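Long-range contacts in beta-porphyranase B (Bacteroides plebeius, PDB 4AWD), which cleaves the sulfated red-seaweed polysaccharide porphyran at beta-D-galactose-(1->4)-alpha-L-galactose-6-sulfate linkages, releasing mostly disaccharides: residues S174-I179 with N206-Y211; T219-K224 with T268-D273. One frame throughout, in Å; residues are numbered along the deposited sequence.

How the interactions relate
Interaction 1 is a buried backbone pairing; interaction 2 is a surface contact with no direct hydrogen bond across it. They sit side by side, with centres about 9 Å apart. Strand 204-213 supplies one half of interaction 1, and its next neighbour in the sheet, strand 219-221, supplies part of interaction 2. Interaction 1 lies deeper in the chain and holds the probable nucleophile, Glu176. Interaction 2 joins the adjoining strand to the loop between strands 260-265 and 281-285. The chemistry follows the place: regular backbone bonds and polar side-chain pairs at the probable active site, methyl and ring packing with two bridging waters at the surface.

Interaction 1: S174-I179 with N206-Y211; sequences SQELDI and NTHYWY
Glu176 extends CG anti to its backbone N (chi1 -174°), and Trp210 turns CG anti to its carbonyl carbon (chi1 -69°). These torsions bring a carboxylate oxygen to the indole N-H on one face of the sheet. NE1 of Trp210 donates to OE1 of Glu176 at 2.8 Å. The donor meets the oxygen nearly along its C-O bond, and the carboxylate and indole planes are 27° apart. This bond restricts how the carboxylate can rotate. Glu176 is probably the nucleophile, as in relatives, so Trp210 probably positions it from the neighbouring strand.

His208 stands beside Glu176 on the same face. Its NE2 makes a weak bond to OD2 of Asp178 at 3.0 Å, with the oxygen at the ring edge. The ring's stronger partner is Asp220, which binds ND1. OD2 of Asp178 also bonds to a glycerol, probably from the crystallisation liquor.

The strands are antiparallel neighbours in the beta-sandwich of the GH16 family. Residues 176 to 181 fit the family's E-x-D-x-x-E signature, which ends at Glu181, probably the proton donor. The backbone pairs Ser174 with Trp210, Glu176 with His208 and Asp178 with Asn206 are hydrogen-bonded. N of Trp210, for example, meets O of Ser174 at 2.8 Å. The bond from N of Glu176 to O of His208 is weak.

Gln175, Leu177, Thr207 and Tyr209 occupy the other face. Leu177 packs there on Cys245 and Trp247 of strand 241-249. The Gln175 chain bends at chi2 and runs beside Tyr209; its NE2 lies 3.3 Å from CE2 of the ring.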
ATOM      1  N   SER A 174       8.341   4.538  13.154  1.00 16.31           N
ATOM      2  CA  SER A 174       7.796   4.942  11.862  1.00 15.99           C
ATOM      3  C   SER A 174       6.349   4.474  11.783  1.00 15.74           C
ATOM      4  O   SER A 174       5.868   3.788  12.684  1.00 15.91           O
ATOM      5  CB  SER A 174       8.613   4.377  10.702  1.00 15.65           C
ATOM      6  OG  SER A 174       8.524   2.965  10.638  1.00 16.30           O
ATOM      7  N   GLN A 175       5.646   4.873  10.728  1.00 15.31           N
ATOM      8  CA  GLN A 175       4.252   4.486  10.560  1.00 14.90           C
ATOM      9  C   GLN A 175       3.994   3.979   9.147  1.00 14.40           C
ATOM     10  O   GLN A 175       4.767   4.238   8.227  1.00 14.49           O
ATOM     11  CB  GLN A 175       3.297   5.637  10.905  1.00 14.77           C
ATOM     12  CG  GLN A 175       3.410   6.158  12.334  1.00 16.05           C
ATOM     13  CD  GLN A 175       4.566   7.147  12.510  1.00 17.07           C
ATOM     14  OE1 GLN A 175       4.747   8.062  11.712  1.00 15.93           O
ATOM     15  NE2 GLN A 175       5.352   6.953  13.562  1.00 18.37           N
ATOM     16  N   GLU A 176       2.885   3.272   8.996  1.00 13.52           N
ATOM     17  CA  GLU A 176       2.575   2.566   7.785  1.00 13.56           C
ATOM     18  C   GLU A 176       1.067   2.402   7.719  1.00 13.16           C
ATOM     19  O   GLU A 176       0.451   1.894   8.661  1.00 12.62           O
ATOM     20  CB  GLU A 176       3.254   1.187   7.797  1.00 13.76           C
ATOM     21  CG  GLU A 176       3.122   0.398   6.508  1.00 14.42           C
ATOM     22  CD  GLU A 176       4.002  -0.836   6.502  1.00 17.56           C
ATOM     23  OE1 GLU A 176       4.789  -1.033   7.459  1.00 20.16           O
ATOM     24  OE2 GLU A 176       3.906  -1.628   5.549  1.00 19.56           O
ATOM     25  N   LEU A 177       0.489   2.835   6.606  1.00 12.45           N
ATOM     26  CA  LEU A 177      -0.951   2.840   6.427  1.00 12.85           C
ATOM     27  C   LEU A 177      -1.298   2.011   5.200  1.00 12.32           C
ATOM     28  O   LEU A 177      -1.023   2.404   4.062  1.00 11.87           O
ATOM     29  CB  LEU A 177      -1.475   4.289   6.323  1.00 13.15           C
ATOM     30  CG  LEU A 177      -2.895   4.650   5.837  1.00 15.04           C
ATOM     31  CD1 LEU A 177      -3.969   3.926   6.615  1.00 17.32           C
ATOM     32  CD2 LEU A 177      -3.128   6.161   5.936  1.00 14.77           C
ATOM     33  N   ASP A 178      -1.858   0.840   5.453  1.00 12.29           N
ATOM     34  CA  ASP A 178      -2.227  -0.106   4.397  1.00 12.59           C
ATOM     35  C   ASP A 178      -3.674   0.113   4.029  1.00 12.20           C
ATOM     36  O   ASP A 178      -4.569  -0.146   4.839  1.00 12.29           O
ATOM     37  CB  ASP A 178      -2.025  -1.553   4.876  1.00 13.18           C
ATOM     38  CG  ASP A 178      -0.557  -1.928   4.985  1.00 13.49           C
ATOM     39  OD1 ASP A 178       0.142  -1.780   3.972  1.00 14.15           O
ATOM     40  OD2 ASP A 178      -0.107  -2.367   6.071  1.00 15.27           O
ATOM     41  N   ILE A 179      -3.901   0.621   2.822  1.00 11.92           N
ATOM     42  CA  ILE A 179      -5.254   0.909   2.372  1.00 11.42           C
ATOM     43  C   ILE A 179      -5.882  -0.368   1.814  1.00 10.98           C
ATOM     44  O   ILE A 179      -7.027  -0.681   2.121  1.00 11.10           O
ATOM     45  CB  ILE A 179      -5.303   2.103   1.380  1.00 11.67           C
ATOM     46  CG1 ILE A 179      -4.901   3.388   2.119  1.00 11.47           C
ATOM     47  CG2 ILE A 179      -6.707   2.248   0.788  1.00 11.53           C
ATOM     48  CD1 ILE A 179      -4.578   4.588   1.254  1.00 10.97           C
ATOM     49  N   ASN A 206      -5.013  -1.724   7.258  1.00 10.63           N
ATOM     50  CA  ASN A 206      -4.270  -1.843   8.491  1.00 11.12           C
ATOM     51  C   ASN A 206      -3.456  -0.602   8.808  1.00 11.68           C
ATOM     52  O   ASN A 206      -3.224   0.241   7.936  1.00 11.31           O
ATOM     53  CB  ASN A 206      -3.345  -3.066   8.401  1.00 11.23           C
ATOM     54  CG  ASN A 206      -3.183  -3.797   9.728  1.00 11.86           C
ATOM     55  OD1 ASN A 206      -3.601  -3.316  10.788  1.00 12.64           O
ATOM     56  ND2 ASN A 206      -2.547  -4.970   9.672  1.00 11.63           N
ATOM     57  N   THR A 207      -3.025  -0.504  10.064  1.00 12.10           N
ATOM     58  CA  THR A 207      -2.118   0.538  10.502  1.00 12.77           C
ATOM     59  C   THR A 207      -1.004  -0.097  11.312  1.00 13.64           C
ATOM     60  O   THR A 207      -1.233  -1.057  12.059  1.00 13.78           O
ATOM     61  CB  THR A 207      -2.808   1.537  11.429  1.00 13.20           C
ATOM     62  OG1 THR A 207      -3.151   0.882  12.663  1.00 12.65           O
ATOM     63  CG2 THR A 207      -4.067   2.148  10.773  1.00 12.69           C
ATOM     64  N   HIS A 208       0.200   0.455  11.185  1.00 14.11           N
ATOM     65  CA  HIS A 208       1.327   0.003  11.981  1.00 14.51           C
ATOM     66  C   HIS A 208       2.036   1.202  12.581  1.00 14.90           C
ATOM     67  O   HIS A 208       2.390   2.138  11.859  1.00 15.35           O
ATOM     68  CB  HIS A 208       2.314  -0.791  11.119  1.00 14.36           C
ATOM     69  CG  HIS A 208       1.679  -1.886  10.318  1.00 14.17           C
ATOM     70  ND1 HIS A 208       1.657  -3.199  10.739  1.00 14.32           N
ATOM     71  CD2 HIS A 208       1.054  -1.866   9.119  1.00 13.15           C
ATOM     72  CE1 HIS A 208       1.031  -3.938   9.842  1.00 13.64           C
ATOM     73  NE2 HIS A 208       0.658  -3.154   8.847  1.00 14.26           N
ATOM     74  N   TYR A 209       2.228   1.183  13.898  1.00 14.77           N
ATOM     75  CA  TYR A 209       3.208   2.050  14.515  1.00 14.95           C
ATOM     76  C   TYR A 209       4.418   1.178  14.820  1.00 15.40           C
ATOM     77  O   TYR A 209       4.349   0.305  15.691  1.00 15.59           O
ATOM     78  CB  TYR A 209       2.654   2.693  15.798  1.00 15.15           C
ATOM     79  CG  TYR A 209       3.575   3.748  16.390  1.00 13.75           C
ATOM     80  CD1 TYR A 209       4.565   3.399  17.288  1.00 13.74           C
ATOM     81  CD2 TYR A 209       3.461   5.085  16.034  1.00 13.61           C
ATOM     82  CE1 TYR A 209       5.413   4.354  17.844  1.00 14.15           C
ATOM     83  CE2 TYR A 209       4.318   6.048  16.572  1.00 13.55           C
ATOM     84  CZ  TYR A 209       5.284   5.668  17.485  1.00 14.60           C
ATOM     85  OH  TYR A 209       6.145   6.590  18.038  1.00 17.01           O
ATOM     86  N   TRP A 210       5.514   1.388  14.097  1.00 15.52           N
ATOM     87  CA  TRP A 210       6.709   0.569  14.290  1.00 16.35           C
ATOM     88  C   TRP A 210       7.558   1.143  15.405  1.00 17.29           C
ATOM     89  O   TRP A 210       7.878   2.331  15.389  1.00 17.60           O
ATOM     90  CB  TRP A 210       7.537   0.481  12.999  1.00 16.01           C
ATOM     91  CG  TRP A 210       6.863  -0.296  11.942  1.00 15.61           C
ATOM     92  CD1 TRP A 210       6.114   0.200  10.915  1.00 14.85           C
ATOM     93  CD2 TRP A 210       6.846  -1.722  11.802  1.00 15.50           C
ATOM     94  NE1 TRP A 210       5.631  -0.830  10.138  1.00 15.24           N
ATOM     95  CE2 TRP A 210       6.063  -2.022  10.661  1.00 15.49           C
ATOM     96  CE3 TRP A 210       7.428  -2.776  12.519  1.00 15.08           C
ATOM     97  CZ2 TRP A 210       5.849  -3.336  10.214  1.00 14.91           C
ATOM     98  CZ3 TRP A 210       7.212  -4.083  12.076  1.00 16.58           C
ATOM     99  CH2 TRP A 210       6.422  -4.347  10.929  1.00 15.89           C
ATOM    100  N   TYR A 211       7.932   0.307  16.366  1.00 18.29           N
ATOM    101  CA  TYR A 211       8.754   0.764  17.483  1.00 19.86           C
ATOM    102  C   TYR A 211       9.898  -0.182  17.789  1.00 21.08           C
ATOM    103  O   TYR A 211       9.726  -1.411  17.779  1.00 21.25           O
ATOM    104  CB  TYR A 211       7.922   0.976  18.743  1.00 19.94           C
ATOM    105  CG  TYR A 211       8.723   1.499  19.920  1.00 20.45           C
ATOM    106  CD1 TYR A 211       9.016   2.858  20.034  1.00 20.88           C
ATOM    107  CD2 TYR A 211       9.183   0.638  20.914  1.00 20.65           C
ATOM    108  CE1 TYR A 211       9.738   3.356  21.114  1.00 22.74           C
ATOM    109  CE2 TYR A 211       9.916   1.121  22.004  1.00 22.56           C
ATOM    110  CZ  TYR A 211      10.187   2.483  22.099  1.00 23.62           C
ATOM    111  OH  TYR A 211      10.905   2.976  23.173  1.00 23.69           O
TER

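Interaction 2: T219-K224 with T268-D273; sequences TDNTAK and TTKYTD
Thr268 packs against Asn221 and also starts an ST turn in the loop that follows strand 260-265. The contact places this loop of the GH16 beta-sandwich beside strand 219-221 and the residues just after it. CB of Thr268 lies 3.9 Å from O of Thr222. From CB the side chain forks. The methyl CG2 faces the strand, 3.5 Å from O of Asn221 and 3.7 Å from CB of the same residue. The hydroxyl OG1 is anti to the backbone N (chi1 172°), which turns it back to its own loop. There it accepts from N of Lys270 at 3.2 Å and closes the ST turn. One branch thus meets the strand while the other holds the turn.

The backbones do not bond directly here. Water 2 bridges them instead: it donates to O of Asn221 and accepts from N of Thr268.

Tyr271 and Asn221 cross at about a right angle, and the amide carbon CG of Asn221 sits at the ring edge, 3.6 Å from CE2 of Tyr271. The same tyrosine ring stacks on Tyr211 of strand 204-213. Thr219 gives its OG1 mainly to O of Tyr211, and it reaches the loop weakly through water 1. Lys270 runs fully extended, and its NZ donates to water 1 at 2.7 Å.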
ATOM      1  N   THR A 219       9.151  -3.932  16.924  1.00 27.74           N
ATOM      2  CA  THR A 219       7.787  -4.357  17.237  1.00 25.82           C
ATOM      3  C   THR A 219       6.775  -3.722  16.293  1.00 25.02           C
ATOM      4  O   THR A 219       6.822  -2.520  16.026  1.00 24.51           O
ATOM      5  CB  THR A 219       7.374  -4.116  18.733  1.00 26.08           C
ATOM      6  OG1 THR A 219       7.345  -2.711  19.034  1.00 24.52           O
ATOM      7  CG2 THR A 219       8.316  -4.858  19.704  1.00 24.91           C
ATOM      8  N   ASP A 220       5.872  -4.555  15.786  1.00 23.97           N
ATOM      9  CA  ASP A 220       4.806  -4.116  14.901  1.00 22.82           C
ATOM     10  C   ASP A 220       3.578  -3.862  15.750  1.00 22.16           C
ATOM     11  O   ASP A 220       2.930  -4.811  16.188  1.00 22.05           O
ATOM     12  CB  ASP A 220       4.507  -5.210  13.872  1.00 22.75           C
ATOM     13  CG  ASP A 220       3.484  -4.786  12.827  1.00 22.42           C
ATOM     14  OD1 ASP A 220       2.920  -3.674  12.924  1.00 20.94           O
ATOM     15  OD2 ASP A 220       3.249  -5.572  11.890  1.00 22.86           O
ATOM     16  N   ASN A 221       3.245  -2.591  15.977  1.00 21.16           N
ATOM     17  CA  ASN A 221       2.119  -2.263  16.861  1.00 20.35           C
ATOM     18  C   ASN A 221       0.834  -1.883  16.126  1.00 20.11           C
ATOM     19  O   ASN A 221       0.740  -0.853  15.449  1.00 19.69           O
ATOM     20  CB  ASN A 221       2.516  -1.235  17.917  1.00 20.02           C
ATOM     21  CG  ASN A 221       3.806  -1.611  18.610  1.00 19.94           C
ATOM     22  OD1 ASN A 221       4.908  -1.207  18.178  1.00 19.38           O
ATOM     23  ND2 ASN A 221       3.694  -2.436  19.651  1.00 16.17           N
ATOM     24  N   THR A 222      -0.156  -2.743  16.318  1.00 19.74           N
ATOM     25  CA  THR A 222      -1.368  -2.786  15.533  1.00 19.28           C
ATOM     26  C   THR A 222      -2.570  -2.379  16.403  1.00 19.13           C
ATOM     27  O   THR A 222      -2.472  -2.356  17.630  1.00 19.08           O
ATOM     28  CB  THR A 222      -1.447  -4.209  14.887  1.00 19.56           C
ATOM     29  OG1 THR A 222      -0.808  -4.169  13.596  1.00 19.08           O
ATOM     30  CG2 THR A 222      -2.858  -4.749  14.757  1.00 20.11           C
ATOM     31  N   ALA A 223      -3.675  -2.000  15.769  1.00 18.78           N
ATOM     32  CA  ALA A 223      -4.904  -1.661  16.483  1.00 18.43           C
ATOM     33  C   ALA A 223      -6.128  -2.357  15.876  1.00 18.34           C
ATOM     34  O   ALA A 223      -6.196  -2.602  14.663  1.00 18.29           O
ATOM     35  CB  ALA A 223      -5.101  -0.173  16.514  1.00 18.00           C
ATOM     36  N   LYS A 224      -7.083  -2.685  16.737  1.00 17.94           N
ATOM     37  CA  LYS A 224      -8.306  -3.334  16.328  1.00 18.00           C
ATOM     38  C   LYS A 224      -9.190  -2.365  15.528  1.00 18.10           C
ATOM     39  O   LYS A 224      -9.091  -1.126  15.660  1.00 17.87           O
ATOM     40  CB  LYS A 224      -9.063  -3.878  17.557  1.00 18.48           C
ATOM     41  N   THR A 268      -2.566   2.735  17.329  1.00 17.02           N
ATOM     42  CA  THR A 268      -2.306   2.539  18.752  1.00 17.18           C
ATOM     43  C   THR A 268      -1.552   3.710  19.394  1.00 17.61           C
ATOM     44  O   THR A 268      -0.609   4.260  18.812  1.00 16.95           O
ATOM     45  CB  THR A 268      -1.575   1.195  19.012  1.00 17.02           C
ATOM     46  OG1 THR A 268      -1.174   1.109  20.385  1.00 17.42           O
ATOM     47  CG2 THR A 268      -0.360   1.080  18.146  1.00 15.81           C
ATOM     48  N   THR A 269      -1.992   4.078  20.595  1.00 18.23           N
ATOM     49  CA  THR A 269      -1.414   5.193  21.327  1.00 19.08           C
ATOM     50  C   THR A 269      -0.401   4.700  22.364  1.00 20.03           C
ATOM     51  O   THR A 269      -0.031   5.445  23.295  1.00 19.95           O
ATOM     52  CB  THR A 269      -2.490   6.027  22.024  1.00 19.11           C
ATOM     53  OG1 THR A 269      -3.277   5.172  22.875  1.00 19.40           O
ATOM     54  CG2 THR A 269      -3.375   6.710  21.004  1.00 17.71           C
ATOM     55  N   LYS A 270       0.061   3.459  22.186  1.00 20.46           N
ATOM     56  CA  LYS A 270       0.988   2.856  23.127  1.00 21.36           C
ATOM     57  C   LYS A 270       2.196   3.754  23.368  1.00 21.57           C
ATOM     58  O   LYS A 270       2.565   4.011  24.515  1.00 22.06           O
ATOM     59  CB  LYS A 270       1.442   1.470  22.659  1.00 21.99           C
ATOM     60  CG  LYS A 270       2.132   0.645  23.751  1.00 22.35           C
ATOM     61  CD  LYS A 270       2.407  -0.780  23.282  1.00 24.26           C
ATOM     62  CE  LYS A 270       3.265  -1.524  24.294  1.00 24.48           C
ATOM     63  NZ  LYS A 270       3.590  -2.896  23.836  1.00 25.35           N
ATOM     64  N   TYR A 271       2.791   4.253  22.291  1.00 21.38           N
ATOM     65  CA  TYR A 271       4.047   4.988  22.409  1.00 21.06           C
ATOM     66  C   TYR A 271       3.928   6.499  22.263  1.00 21.01           C
ATOM     67  O   TYR A 271       4.855   7.219  22.611  1.00 21.50           O
ATOM     68  CB  TYR A 271       5.092   4.422  21.450  1.00 21.05           C
ATOM     69  CG  TYR A 271       5.414   2.953  21.678  1.00 19.39           C
ATOM     70  CD1 TYR A 271       6.283   2.557  22.689  1.00 18.91           C
ATOM     71  CD2 TYR A 271       4.844   1.965  20.881  1.00 19.35           C
ATOM     72  CE1 TYR A 271       6.572   1.211  22.909  1.00 18.26           C
ATOM     73  CE2 TYR A 271       5.141   0.613  21.079  1.00 17.75           C
ATOM     74  CZ  TYR A 271       6.006   0.249  22.095  1.00 18.29           C
ATOM     75  OH  TYR A 271       6.310  -1.083  22.297  1.00 18.89           O
ATOM     76  N   THR A 272       2.787   6.968  21.761  1.00 21.02           N
ATOM     77  CA  THR A 272       2.491   8.398  21.618  1.00 20.50           C
ATOM     78  C   THR A 272       0.991   8.624  21.482  1.00 20.92           C
ATOM     79  O   THR A 272       0.289   7.799  20.904  1.00 21.00           O
ATOM     80  CB  THR A 272       3.199   9.029  20.396  1.00 20.64           C
ATOM     81  OG1 THR A 272       2.603  10.297  20.092  1.00 19.09           O
ATOM     82  CG2 THR A 272       3.113   8.112  19.169  1.00 19.92           C
ATOM     83  N   ASP A 273       0.516   9.748  22.016  1.00 21.17           N
ATOM     84  CA  ASP A 273      -0.886  10.135  21.940  1.00 21.62           C
ATOM     85  C   ASP A 273      -1.301  10.463  20.513  1.00 20.92           C
ATOM     86  O   ASP A 273      -2.489  10.435  20.190  1.00 20.67           O
ATOM     87  CB  ASP A 273      -1.162  11.349  22.846  1.00 22.43           C
ATOM     88  CG  ASP A 273      -1.042  11.017  24.351  1.00 25.83           C
ATOM     89  OD1 ASP A 273      -1.498   9.928  24.783  1.00 27.62           O
ATOM     90  OD2 ASP A 273      -0.492  11.861  25.106  1.00 29.69           O
TER
HETATM   91  O   HOH W   1       5.229  -3.162  21.658  1.00 26.68           O
HETATM   92  O   HOH W   2      -1.448   1.032  14.978  1.00 10.00           O